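Local coordinates for flagellar hook-associated protein (Burkholderia pseudomallei, PDB 4UT1) that probably serves as a structural component of the bacterial flagellum, at the junction between hook and filament, at residues Y158-L169 with L292-A303. Numbering follows the deposited sequence.
Sequences YSQLRQSVNSQL and LLAFRSQTLDPA
Arg162 meets Asp301 side-on, with two nitrogens on a single oxygen: NE lies 3.0 Å and NH2 2.9 Å from Asp301 OD1. That oxygen sits in the guanidinium plane, yet both donors approach from one face of the carboxylate, whose plane is turned 37° from the guanidinium. The bend at chi3 (-63°) turns the arginine chain toward the acid. Beside this salt bridge, Leu300 packs against 158-169, its CD2 3.7 Å from Arg162 CA and its CD1 3.6 Å from Tyr158 CD1 at the ring edge. Farther along, Val165 CG2 touches the Phe295 ring edge in plane, 3.9 Å from CD2, and the Leu169 and Leu292 side chains run past each other in opposite directions, CD2 of Leu169 3.6 Å from CD1 of Leu292. These contacts join segments of helices 134-193 and 287-322 that run roughly antiparallel (154°, segment axes 10.5 Å apart at closest) in FlgK's long helical bundle. A wider pi-type turn at 296-300 gives Phe295 O two donors, Thr299 N and Leu300 N. One water donates to Arg162 O and Asn166 OD1 and accepts from Arg296 NH1. In the second shell, Glu259 salt-bridges Arg162 NE, Gln304 hydrogen-bonds its NH2, Leu260 backbone atoms bind Asn166 and Arg296, and Tyr600 hydrogen-bonds Tyr158 OH.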
loop_
_atom_site.group_PDB
_atom_site.type_symbol
_atom_site.label_atom_id
_atom_site.label_comp_id
_atom_site.label_asym_id
_atom_site.label_seq_id
_atom_site.Cartn_x
_atom_site.Cartn_y
_atom_site.Cartn_z
ATOM N N TYR A 158 -6.447 10.795 -6.342
ATOM C CA TYR A 158 -5.130 10.983 -5.772
ATOM C C TYR A 158 -4.151 11.551 -6.790
ATOM O O TYR A 158 -3.396 12.468 -6.470
ATOM C CB TYR A 158 -4.613 9.666 -5.166
ATOM C CG TYR A 158 -5.135 9.516 -3.759
ATOM C CD1 TYR A 158 -4.593 10.271 -2.725
ATOM C CD2 TYR A 158 -6.209 8.669 -3.469
ATOM C CE1 TYR A 158 -5.069 10.178 -1.445
ATOM C CE2 TYR A 158 -6.693 8.568 -2.190
ATOM C CZ TYR A 158 -6.130 9.319 -1.179
ATOM O OH TYR A 158 -6.620 9.225 0.101
ATOM N N SER A 159 -4.176 11.059 -8.024
ATOM C CA SER A 159 -3.235 11.558 -9.013
ATOM C C SER A 159 -3.610 12.986 -9.411
ATOM O O SER A 159 -2.757 13.787 -9.776
ATOM C CB SER A 159 -3.198 10.640 -10.238
ATOM O OG SER A 159 -4.460 10.598 -10.860
ATOM N N GLN A 160 -4.901 13.303 -9.333
ATOM C CA GLN A 160 -5.343 14.643 -9.677
ATOM C C GLN A 160 -4.849 15.658 -8.645
ATOM O O GLN A 160 -4.334 16.726 -9.000
ATOM C CB GLN A 160 -6.870 14.674 -9.822
ATOM C CG GLN A 160 -7.351 14.000 -11.114
ATOM C CD GLN A 160 -8.868 13.746 -11.138
ATOM O OE1 GLN A 160 -9.588 14.143 -10.225
ATOM N NE2 GLN A 160 -9.341 13.067 -12.182
ATOM N N LEU A 161 -5.000 15.315 -7.375
ATOM C CA LEU A 161 -4.436 16.100 -6.290
ATOM C C LEU A 161 -2.916 16.213 -6.421
ATOM O O LEU A 161 -2.341 17.291 -6.201
ATOM C CB LEU A 161 -4.803 15.484 -4.939
ATOM C CG LEU A 161 -6.238 15.747 -4.479
ATOM C CD1 LEU A 161 -6.501 15.045 -3.163
ATOM C CD2 LEU A 161 -6.474 17.243 -4.352
ATOM N N ARG A 162 -2.272 15.110 -6.790
ATOM C CA ARG A 162 -0.815 15.107 -6.935
ATOM C C ARG A 162 -0.399 16.054 -8.057
ATOM O O ARG A 162 0.600 16.791 -7.934
ATOM C CB ARG A 162 -0.281 13.696 -7.189
ATOM C CG ARG A 162 1.255 13.632 -7.179
ATOM C CD ARG A 162 1.771 12.199 -7.118
ATOM N NE ARG A 162 1.378 11.538 -5.879
ATOM C CZ ARG A 162 0.437 10.602 -5.794
ATOM N NH1 ARG A 162 -0.212 10.191 -6.880
ATOM N NH2 ARG A 162 0.154 10.069 -4.614
ATOM N N GLN A 163 -1.176 16.072 -9.136
ATOM C CA GLN A 163 -0.857 16.984 -10.233
ATOM C C GLN A 163 -1.209 18.429 -9.880
ATOM O O GLN A 163 -0.509 19.354 -10.297
ATOM C CB GLN A 163 -1.564 16.558 -11.516
ATOM C CG GLN A 163 -1.415 17.559 -12.649
ATOM C CD GLN A 163 0.027 17.870 -12.970
ATOM O OE1 GLN A 163 0.924 17.052 -12.728
ATOM N NE2 GLN A 163 0.268 19.059 -13.524
ATOM N N SER A 164 -2.293 18.621 -9.127
ATOM C CA SER A 164 -2.631 19.941 -8.606
ATOM C C SER A 164 -1.465 20.495 -7.791
ATOM O O SER A 164 -1.091 21.663 -7.937
ATOM C CB SER A 164 -3.911 19.885 -7.765
ATOM O OG SER A 164 -4.261 21.175 -7.299
ATOM N N VAL A 165 -0.847 19.656 -6.966
ATOM C CA VAL A 165 0.344 20.091 -6.239
ATOM C C VAL A 165 1.468 20.501 -7.213
ATOM O O VAL A 165 2.081 21.564 -7.052
ATOM C CB VAL A 165 0.833 18.992 -5.267
ATOM C CG1 VAL A 165 2.233 19.333 -4.735
ATOM C CG2 VAL A 165 -0.168 18.849 -4.127
ATOM N N ASN A 166 1.706 19.694 -8.243
ATOM C CA ASN A 166 2.692 20.047 -9.270
ATOM C C ASN A 166 2.470 21.431 -9.857
ATOM O O ASN A 166 3.386 22.258 -9.915
ATOM C CB ASN A 166 2.672 19.023 -10.401
ATOM C CG ASN A 166 3.390 17.741 -10.027
ATOM O OD1 ASN A 166 4.177 17.730 -9.082
ATOM N ND2 ASN A 166 3.135 16.665 -10.769
ATOM N N SER A 167 1.246 21.684 -10.304
ATOM C CA SER A 167 0.936 22.979 -10.907
ATOM C C SER A 167 1.125 24.126 -9.928
ATOM O O SER A 167 1.651 25.187 -10.294
ATOM C CB SER A 167 -0.482 22.977 -11.463
ATOM O OG SER A 167 -0.512 22.232 -12.668
ATOM N N GLN A 168 0.724 23.915 -8.683
ATOM C CA GLN A 168 0.858 24.964 -7.679
ATOM C C GLN A 168 2.309 25.228 -7.307
ATOM O O GLN A 168 2.693 26.386 -7.071
ATOM C CB GLN A 168 0.047 24.617 -6.435
ATOM C CG GLN A 168 -1.458 24.785 -6.662
ATOM C CD GLN A 168 -2.273 24.433 -5.442
ATOM O OE1 GLN A 168 -3.107 23.533 -5.487
ATOM N NE2 GLN A 168 -2.047 25.140 -4.349
ATOM N N LEU A 169 3.119 24.172 -7.264
ATOM C CA LEU A 169 4.562 24.341 -7.087
ATOM C C LEU A 169 5.134 25.239 -8.181
ATOM O O LEU A 169 5.870 26.177 -7.899
ATOM C CB LEU A 169 5.289 22.988 -7.082
ATOM C CG LEU A 169 5.034 22.110 -5.856
ATOM C CD1 LEU A 169 5.649 20.742 -6.030
ATOM C CD2 LEU A 169 5.567 22.783 -4.584
ATOM N N LEU A 292 2.738 22.909 0.489
ATOM C CA LEU A 292 2.486 21.999 -0.627
ATOM C C LEU A 292 3.285 20.724 -0.440
ATOM O O LEU A 292 2.750 19.622 -0.555
ATOM C CB LEU A 292 2.859 22.643 -1.962
ATOM C CG LEU A 292 1.878 23.668 -2.535
ATOM C CD1 LEU A 292 2.594 24.593 -3.507
ATOM C CD2 LEU A 292 0.726 22.964 -3.238
ATOM N N LEU A 293 4.581 20.893 -0.172
ATOM C CA LEU A 293 5.485 19.766 0.001
ATOM C C LEU A 293 5.128 18.891 1.201
ATOM O O LEU A 293 5.143 17.668 1.102
ATOM C CB LEU A 293 6.927 20.273 0.128
ATOM C CG LEU A 293 7.430 20.996 -1.120
ATOM C CD1 LEU A 293 8.807 21.622 -0.891
ATOM C CD2 LEU A 293 7.451 20.055 -2.315
ATOM N N ALA A 294 4.821 19.506 2.341
ATOM C CA ALA A 294 4.446 18.729 3.529
ATOM C C ALA A 294 3.163 17.916 3.312
ATOM O O ALA A 294 3.064 16.768 3.749
ATOM C CB ALA A 294 4.285 19.645 4.731
ATOM N N PHE A 295 2.180 18.519 2.649
ATOM C CA PHE A 295 0.944 17.820 2.311
ATOM C C PHE A 295 1.245 16.597 1.458
ATOM O O PHE A 295 0.735 15.507 1.716
ATOM C CB PHE A 295 -0.032 18.757 1.574
ATOM C CG PHE A 295 -1.196 18.044 0.928
ATOM C CD1 PHE A 295 -2.222 17.523 1.697
ATOM C CD2 PHE A 295 -1.265 17.902 -0.456
ATOM C CE1 PHE A 295 -3.286 16.872 1.103
ATOM C CE2 PHE A 295 -2.329 17.246 -1.056
ATOM C CZ PHE A 295 -3.341 16.727 -0.271
ATOM N N ARG A 296 2.092 16.779 0.451
ATOM C CA ARG A 296 2.434 15.690 -0.457
ATOM C C ARG A 296 3.117 14.514 0.255
ATOM O O ARG A 296 2.677 13.373 0.131
ATOM C CB ARG A 296 3.341 16.203 -1.586
ATOM C CG ARG A 296 3.518 15.199 -2.722
ATOM C CD ARG A 296 4.180 15.818 -3.938
ATOM N NE ARG A 296 5.564 16.190 -3.690
ATOM C CZ ARG A 296 6.319 16.857 -4.557
ATOM N NH1 ARG A 296 5.813 17.219 -5.724
ATOM N NH2 ARG A 296 7.580 17.157 -4.255
ATOM N N SER A 297 4.179 14.796 1.005
ATOM C CA SER A 297 4.977 13.723 1.611
ATOM C C SER A 297 4.367 13.148 2.894
ATOM O O SER A 297 4.633 11.996 3.240
ATOM C CB SER A 297 6.405 14.214 1.905
ATOM O OG SER A 297 6.392 15.271 2.854
ATOM N N GLN A 298 3.556 13.929 3.605
ATOM C CA GLN A 298 3.092 13.473 4.916
ATOM C C GLN A 298 1.634 13.024 4.928
ATOM O O GLN A 298 1.218 12.274 5.815
ATOM C CB GLN A 298 3.314 14.565 5.963
ATOM C CG GLN A 298 4.786 15.003 6.079
ATOM C CD GLN A 298 5.714 13.872 6.469
ATOM O OE1 GLN A 298 6.542 13.419 5.670
ATOM N NE2 GLN A 298 5.589 13.407 7.704
ATOM N N THR A 299 0.864 13.448 3.936
ATOM C CA THR A 299 -0.552 13.091 3.891
ATOM C C THR A 299 -0.921 12.383 2.593
ATOM O O THR A 299 -1.415 11.255 2.615
ATOM C CB THR A 299 -1.459 14.346 4.073
ATOM O OG1 THR A 299 -1.356 14.826 5.420
ATOM C CG2 THR A 299 -2.920 14.023 3.771
ATOM N N LEU A 300 -0.687 13.046 1.464
ATOM C CA LEU A 300 -1.148 12.541 0.167
ATOM C C LEU A 300 -0.536 11.193 -0.238
ATOM O O LEU A 300 -1.257 10.218 -0.487
ATOM C CB LEU A 300 -0.853 13.570 -0.926
ATOM C CG LEU A 300 -1.450 13.262 -2.300
ATOM C CD1 LEU A 300 -2.955 13.460 -2.261
ATOM C CD2 LEU A 300 -0.819 14.139 -3.381
ATOM N N ASP A 301 0.790 11.138 -0.308
ATOM C CA ASP A 301 1.456 9.937 -0.771
ATOM C C ASP A 301 1.263 8.787 0.224
ATOM O O ASP A 301 1.039 7.661 -0.192
ATOM C CB ASP A 301 2.950 10.210 -1.043
ATOM C CG ASP A 301 3.165 11.093 -2.277
ATOM O OD1 ASP A 301 2.180 11.347 -3.006
ATOM O OD2 ASP A 301 4.311 11.546 -2.523
ATOM N N PRO A 302 1.324 9.064 1.544
ATOM C CA PRO A 302 1.019 7.944 2.441
ATOM C C PRO A 302 -0.405 7.451 2.276
ATOM O O PRO A 302 -0.640 6.237 2.312
ATOM C CB PRO A 302 1.235 8.539 3.839
ATOM C CG PRO A 302 2.279 9.597 3.607
ATOM C CD PRO A 302 1.896 10.203 2.277
ATOM N N ALA A 303 -1.341 8.371 2.083
ATOM C CA ALA A 303 -2.738 7.978 1.988
ATOM C C ALA A 303 -2.942 7.079 0.782
ATOM O O ALA A 303 -3.650 6.087 0.874
ATOM C CB ALA A 303 -3.657 9.191 1.905
HETATM O O HOH W 1 3.194 16.491 -6.899
#